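PDB 6T2N: glycoside hydrolase family 16 protein from Akkermansia muciniphila, which probably acts as an endo-beta-galactosidase, cutting inside the O-glycan chains of mucin to begin its breakdown in the human gut. Local coordinates for residues 173-185 with 194-208. Residues are numbered along the deposited sequence; the frame is centred on the assembly and turned at random.
Sequences GWPVNGEIDMLEN and YSTFHLSPDGVSTRD. Unlike the reference sequence in segment 194-208: Thr206 (reference Lys).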
loop_
_atom_site.group_PDB
_atom_site.type_symbol
_atom_site.label_atom_id
_atom_site.label_comp_id
_atom_site.label_asym_id
_atom_site.label_seq_id
_atom_site.Cartn_x
_atom_site.Cartn_y
_atom_site.Cartn_z
ATOM N N GLY A 173 -2.872 -8.013 15.301
ATOM C CA GLY A 173 -3.907 -7.639 14.323
ATOM C C GLY A 173 -4.007 -6.133 14.276
ATOM O O GLY A 173 -3.409 -5.496 15.188
ATOM N N TRP A 174 -4.717 -5.575 13.279
ATOM C CA TRP A 174 -4.658 -4.123 12.983
ATOM C C TRP A 174 -5.218 -3.314 14.145
ATOM O O TRP A 174 -6.233 -3.684 14.702
ATOM C CB TRP A 174 -5.425 -3.847 11.725
ATOM C CG TRP A 174 -5.156 -2.498 11.142
ATOM C CD1 TRP A 174 -4.242 -2.161 10.172
ATOM C CD2 TRP A 174 -5.848 -1.287 11.482
ATOM N NE1 TRP A 174 -4.316 -0.809 9.906
ATOM C CE2 TRP A 174 -5.291 -0.259 10.697
ATOM C CE3 TRP A 174 -6.876 -0.990 12.374
ATOM C CZ2 TRP A 174 -5.728 1.049 10.791
ATOM C CZ3 TRP A 174 -7.344 0.301 12.442
ATOM C CH2 TRP A 174 -6.775 1.304 11.649
ATOM N N PRO A 175 -4.650 -2.158 14.555
ATOM C CA PRO A 175 -3.484 -1.517 13.932
ATOM C C PRO A 175 -2.121 -1.828 14.571
ATOM O O PRO A 175 -1.111 -1.193 14.211
ATOM C CB PRO A 175 -3.714 -0.020 14.197
ATOM C CG PRO A 175 -4.799 0.050 15.265
ATOM C CD PRO A 175 -5.216 -1.358 15.640
ATOM N N VAL A 176 -2.126 -2.776 15.512
ATOM C CA VAL A 176 -0.974 -3.049 16.387
ATOM C C VAL A 176 0.079 -3.716 15.516
ATOM O O VAL A 176 1.234 -3.562 15.829
ATOM C CB VAL A 176 -1.412 -3.877 17.603
ATOM C CG1 VAL A 176 -0.267 -4.204 18.542
ATOM C CG2 VAL A 176 -2.518 -3.191 18.388
ATOM N N ASN A 177 -0.304 -4.385 14.441
ATOM C CA ASN A 177 0.661 -5.101 13.573
ATOM C C ASN A 177 1.683 -4.051 13.008
ATOM O O ASN A 177 2.770 -4.423 12.561
ATOM C CB ASN A 177 -0.071 -5.997 12.533
ATOM C CG ASN A 177 -0.925 -5.279 11.513
ATOM O OD1 ASN A 177 -1.824 -4.510 11.863
ATOM N ND2 ASN A 177 -0.687 -5.574 10.252
ATOM N N GLY A 178 1.152 -2.861 12.689
ATOM C CA GLY A 178 1.815 -1.838 11.830
ATOM C C GLY A 178 1.275 -1.668 10.387
ATOM O O GLY A 178 0.817 -2.628 9.746
ATOM N N GLU A 179 1.384 -0.443 9.894
ATOM C CA GLU A 179 0.965 -0.017 8.556
ATOM C C GLU A 179 1.828 1.162 8.112
ATOM O O GLU A 179 1.840 2.201 8.790
ATOM C CB GLU A 179 -0.509 0.377 8.540
ATOM C CG GLU A 179 -1.090 0.309 7.108
ATOM C CD GLU A 179 -2.438 0.994 6.899
ATOM O OE1 GLU A 179 -3.416 0.674 7.652
ATOM O OE2 GLU A 179 -2.475 1.904 6.062
ATOM N N ILE A 180 2.446 1.014 6.945
ATOM C CA ILE A 180 3.317 2.023 6.267
ATOM C C ILE A 180 2.640 2.392 4.944
ATOM O O ILE A 180 2.624 1.553 4.048
ATOM C CB ILE A 180 4.711 1.419 6.035
ATOM C CG1 ILE A 180 5.257 0.787 7.313
ATOM C CG2 ILE A 180 5.672 2.431 5.444
ATOM C CD1 ILE A 180 6.396 -0.136 7.035
ATOM N N ASP A 181 2.077 3.589 4.892
ATOM C CA ASP A 181 1.377 4.205 3.754
ATOM C C ASP A 181 2.364 5.078 2.972
ATOM O O ASP A 181 2.509 6.281 3.356
ATOM C CB ASP A 181 0.239 5.059 4.326
ATOM C CG ASP A 181 -0.741 4.259 5.208
ATOM O OD1 ASP A 181 -0.635 3.012 5.182
ATOM O OD2 ASP A 181 -1.652 4.894 5.802
ATOM N N MET A 182 3.041 4.533 1.947
ATOM C CA MET A 182 4.020 5.351 1.164
ATOM C C MET A 182 3.224 6.439 0.407
ATOM O O MET A 182 3.645 7.649 0.445
ATOM C CB MET A 182 4.912 4.515 0.232
ATOM C CG MET A 182 5.520 3.293 0.900
ATOM S SD MET A 182 6.552 2.196 -0.170
ATOM C CE MET A 182 7.330 3.381 -1.286
ATOM N N LEU A 183 2.072 6.062 -0.172
ATOM C CA LEU A 183 1.168 7.019 -0.861
ATOM C C LEU A 183 -0.294 6.767 -0.507
ATOM O O LEU A 183 -0.752 5.619 -0.644
ATOM C CB LEU A 183 1.341 6.902 -2.378
ATOM C CG LEU A 183 0.193 7.482 -3.212
ATOM C CD1 LEU A 183 0.166 8.998 -3.097
ATOM C CD2 LEU A 183 0.319 7.054 -4.660
ATOM N N GLU A 184 -0.983 7.853 -0.167
ATOM C CA GLU A 184 -2.450 7.964 -0.239
ATOM C C GLU A 184 -2.792 9.356 -0.747
ATOM O O GLU A 184 -2.123 10.324 -0.329
ATOM C CB GLU A 184 -3.033 7.702 1.131
ATOM C CG GLU A 184 -2.968 6.253 1.529
ATOM C CD GLU A 184 -3.415 6.077 2.955
ATOM O OE1 GLU A 184 -2.844 6.771 3.884
ATOM O OE2 GLU A 184 -4.365 5.331 3.126
ATOM N N ASN A 185 -3.765 9.438 -1.652
ATOM C CA ASN A 185 -4.150 10.697 -2.343
ATOM C C ASN A 185 -5.657 10.747 -2.252
ATOM O O ASN A 185 -6.193 9.648 -2.360
ATOM C CB ASN A 185 -3.657 10.653 -3.792
ATOM C CG ASN A 185 -4.045 11.853 -4.625
ATOM O OD1 ASN A 185 -3.639 12.988 -4.355
ATOM N ND2 ASN A 185 -4.838 11.596 -5.653
ATOM N N TYR A 194 -0.113 12.106 1.039
ATOM C CA TYR A 194 -0.067 11.641 2.443
ATOM C C TYR A 194 0.803 10.399 2.556
ATOM O O TYR A 194 0.487 9.424 1.903
ATOM C CB TYR A 194 -1.464 11.237 2.908
ATOM C CG TYR A 194 -2.400 12.400 3.100
ATOM C CD1 TYR A 194 -3.129 12.922 2.039
ATOM C CD2 TYR A 194 -2.543 13.004 4.343
ATOM C CE1 TYR A 194 -3.964 14.021 2.202
ATOM C CE2 TYR A 194 -3.376 14.099 4.519
ATOM C CZ TYR A 194 -4.091 14.616 3.448
ATOM O OH TYR A 194 -4.918 15.694 3.629
ATOM N N SER A 195 1.835 10.420 3.392
ATOM C CA SER A 195 2.568 9.226 3.897
ATOM C C SER A 195 2.447 9.185 5.423
ATOM O O SER A 195 2.373 10.278 6.059
ATOM C CB SER A 195 3.975 9.247 3.461
ATOM O OG SER A 195 4.074 9.917 2.207
ATOM N N THR A 196 2.246 7.983 5.964
ATOM C CA THR A 196 1.490 7.794 7.230
ATOM C C THR A 196 1.869 6.426 7.798
ATOM O O THR A 196 2.004 5.489 7.022
ATOM C CB THR A 196 -0.011 8.099 7.036
ATOM O OG1 THR A 196 -0.250 9.474 6.704
ATOM C CG2 THR A 196 -0.841 7.904 8.281
ATOM N N PHE A 197 2.178 6.392 9.103
ATOM C CA PHE A 197 2.472 5.167 9.887
ATOM C C PHE A 197 1.357 4.965 10.913
ATOM O O PHE A 197 0.804 5.969 11.411
ATOM C CB PHE A 197 3.829 5.316 10.547
ATOM C CG PHE A 197 4.925 5.493 9.495
ATOM C CD1 PHE A 197 5.564 4.439 8.982
ATOM C CD2 PHE A 197 5.407 6.796 9.236
ATOM C CE1 PHE A 197 6.691 4.663 8.230
ATOM C CE2 PHE A 197 6.544 7.016 8.488
ATOM C CZ PHE A 197 7.188 5.944 7.994
ATOM N N HIS A 198 0.956 3.719 11.118
ATOM C CA HIS A 198 -0.222 3.381 11.951
ATOM C C HIS A 198 0.304 2.281 12.818
ATOM O O HIS A 198 1.069 1.434 12.280
ATOM C CB HIS A 198 -1.449 2.832 11.180
ATOM C CG HIS A 198 -2.086 3.740 10.182
ATOM N ND1 HIS A 198 -3.097 4.610 10.526
ATOM C CD2 HIS A 198 -1.848 3.924 8.870
ATOM C CE1 HIS A 198 -3.462 5.292 9.476
ATOM N NE2 HIS A 198 -2.701 4.896 8.445
ATOM N N LEU A 199 -0.097 2.326 14.080
ATOM C CA LEU A 199 0.493 1.559 15.214
ATOM C C LEU A 199 -0.209 1.970 16.492
ATOM O O LEU A 199 -0.829 3.073 16.537
ATOM C CB LEU A 199 1.999 1.789 15.360
ATOM C CG LEU A 199 2.501 3.088 15.977
ATOM C CD1 LEU A 199 3.924 2.809 16.382
ATOM C CD2 LEU A 199 2.496 4.290 15.040
ATOM N N SER A 200 -0.182 1.101 17.475
ATOM C CA SER A 200 -0.884 1.413 18.726
ATOM C C SER A 200 0.090 2.167 19.620
ATOM O O SER A 200 1.297 2.149 19.395
ATOM C CB SER A 200 -1.452 0.207 19.350
ATOM O OG SER A 200 -0.509 -0.354 20.230
ATOM N N PRO A 201 -0.433 2.950 20.577
ATOM C CA PRO A 201 0.419 3.844 21.341
ATOM C C PRO A 201 1.394 3.007 22.182
ATOM O O PRO A 201 2.531 3.320 22.197
ATOM C CB PRO A 201 -0.564 4.728 22.113
ATOM C CG PRO A 201 -1.907 4.007 22.083
ATOM C CD PRO A 201 -1.859 3.042 20.927
ATOM N N ASP A 202 0.931 1.937 22.807
ATOM C CA ASP A 202 1.746 0.944 23.552
ATOM C C ASP A 202 1.459 -0.411 22.922
ATOM O O ASP A 202 0.627 -0.449 22.004
ATOM C CB ASP A 202 1.269 0.956 24.990
ATOM C CG ASP A 202 -0.243 1.097 25.071
ATOM O OD1 ASP A 202 -0.921 0.562 24.185
ATOM O OD2 ASP A 202 -0.733 1.752 26.005
ATOM N N GLY A 203 1.949 -1.525 23.433
ATOM C CA GLY A 203 1.477 -2.798 22.827
ATOM C C GLY A 203 0.018 -3.180 23.146
ATOM O O GLY A 203 -0.372 -4.234 22.706
ATOM N N VAL A 204 -0.745 -2.381 23.907
ATOM C CA VAL A 204 -1.919 -2.842 24.713
ATOM C C VAL A 204 -3.207 -2.333 24.046
ATOM O O VAL A 204 -3.919 -3.163 23.437
ATOM C CB VAL A 204 -1.807 -2.381 26.185
ATOM C CG1 VAL A 204 -3.167 -2.206 26.862
ATOM C CG2 VAL A 204 -0.930 -3.311 27.034
ATOM N N SER A 205 -3.491 -1.029 24.154
ATOM C CA SER A 205 -4.492 -0.279 23.348
ATOM C C SER A 205 -4.380 -0.649 21.879
ATOM O O SER A 205 -3.263 -0.687 21.380
ATOM C CB SER A 205 -4.264 1.193 23.478
ATOM O OG SER A 205 -5.056 1.916 22.560
ATOM N N THR A 206 -5.506 -0.818 21.198
ATOM C CA THR A 206 -5.579 -1.111 19.736
ATOM C C THR A 206 -6.079 0.129 19.004
ATOM O O THR A 206 -6.466 0.013 17.858
ATOM C CB THR A 206 -6.494 -2.311 19.521
ATOM O OG1 THR A 206 -7.777 -1.959 20.059
ATOM C CG2 THR A 206 -5.929 -3.559 20.161
ATOM N N ARG A 207 -6.122 1.270 19.680
ATOM C CA ARG A 207 -6.344 2.593 19.047
ATOM C C ARG A 207 -5.134 2.885 18.162
ATOM O O ARG A 207 -4.085 2.281 18.395
ATOM C CB ARG A 207 -6.652 3.685 20.083
ATOM C CG ARG A 207 -5.491 4.604 20.439
ATOM C CD ARG A 207 -5.777 5.497 21.649
ATOM N NE ARG A 207 -4.556 6.199 22.039
ATOM C CZ ARG A 207 -3.968 7.140 21.306
ATOM N NH1 ARG A 207 -4.494 7.524 20.156
ATOM N NH2 ARG A 207 -2.858 7.707 21.722
ATOM N N ASP A 208 -5.359 3.683 17.118
ATOM C CA ASP A 208 -4.439 3.968 15.980
ATOM C C ASP A 208 -3.706 5.276 16.320
ATOM O O ASP A 208 -4.322 6.391 16.210
ATOM C CB ASP A 208 -5.231 3.968 14.668
ATOM C CG ASP A 208 -4.400 4.203 13.432
ATOM O OD1 ASP A 208 -3.165 3.983 13.497
ATOM O OD2 ASP A 208 -5.018 4.607 12.412
#
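Tyr194 pairs with Glu184 through two backbone bonds, Tyr194 N to Glu184 O and Glu184 N to Tyr194 O, both 3.0 Å; the carbonyl oxygen of Glu184 also lies at the edge of the tyrosine ring. At Ser195 the hydroxyl OG donates to Met182 O (2.9 Å), on the classic beta bulge that Met182 and Leu183 form against Ile164. Beyond the bulge, Thr196 and Asp181 exchange backbone bonds, the straighter running from Asp181 N to Thr196 O (2.9 Å, 165° at the hydrogen). Phe197 turns to the other face, where its CE1 meets Ile180 CG2 at 3.7 Å.

His198 is the hub. With CG anti to its carbonyl carbon, the imidazole runs alongside Glu179, pointing the same way, with carboxylate and ring planes 36° apart. NE2 donates to Asp181 OD2 (2.8 Å) in the ring plane but 34° out of the carboxylate plane, on the syn side. ND1 gives its hydrogen to the syn lone pair of Asp208 OD2 (2.7 Å). Gripped at both nitrogens, the ring has its rotation fixed. Glu179 OE1 is held by Trp174 NE1. Glu179, Asp181 and Glu184 fit the ExDxxE signature of family 16, whose acids are, in relatives, the catalytic centre.

Further on, Ser200 CB and Thr206 CG2 both pack on Val176 CG2, the latter at 3.9 Å, and Asp208 OD2 comes obliquely to Trp174 CH2. Strand 179-181 thus lies between strands 160-168 and 192-198 and runs antiparallel to both, in one sheet of the beta-sandwich; Ile180 and Phe197 press on Leu238 of the opposing sheet, while Glu179 and Asp181 touch Trp165 of strand 160-168.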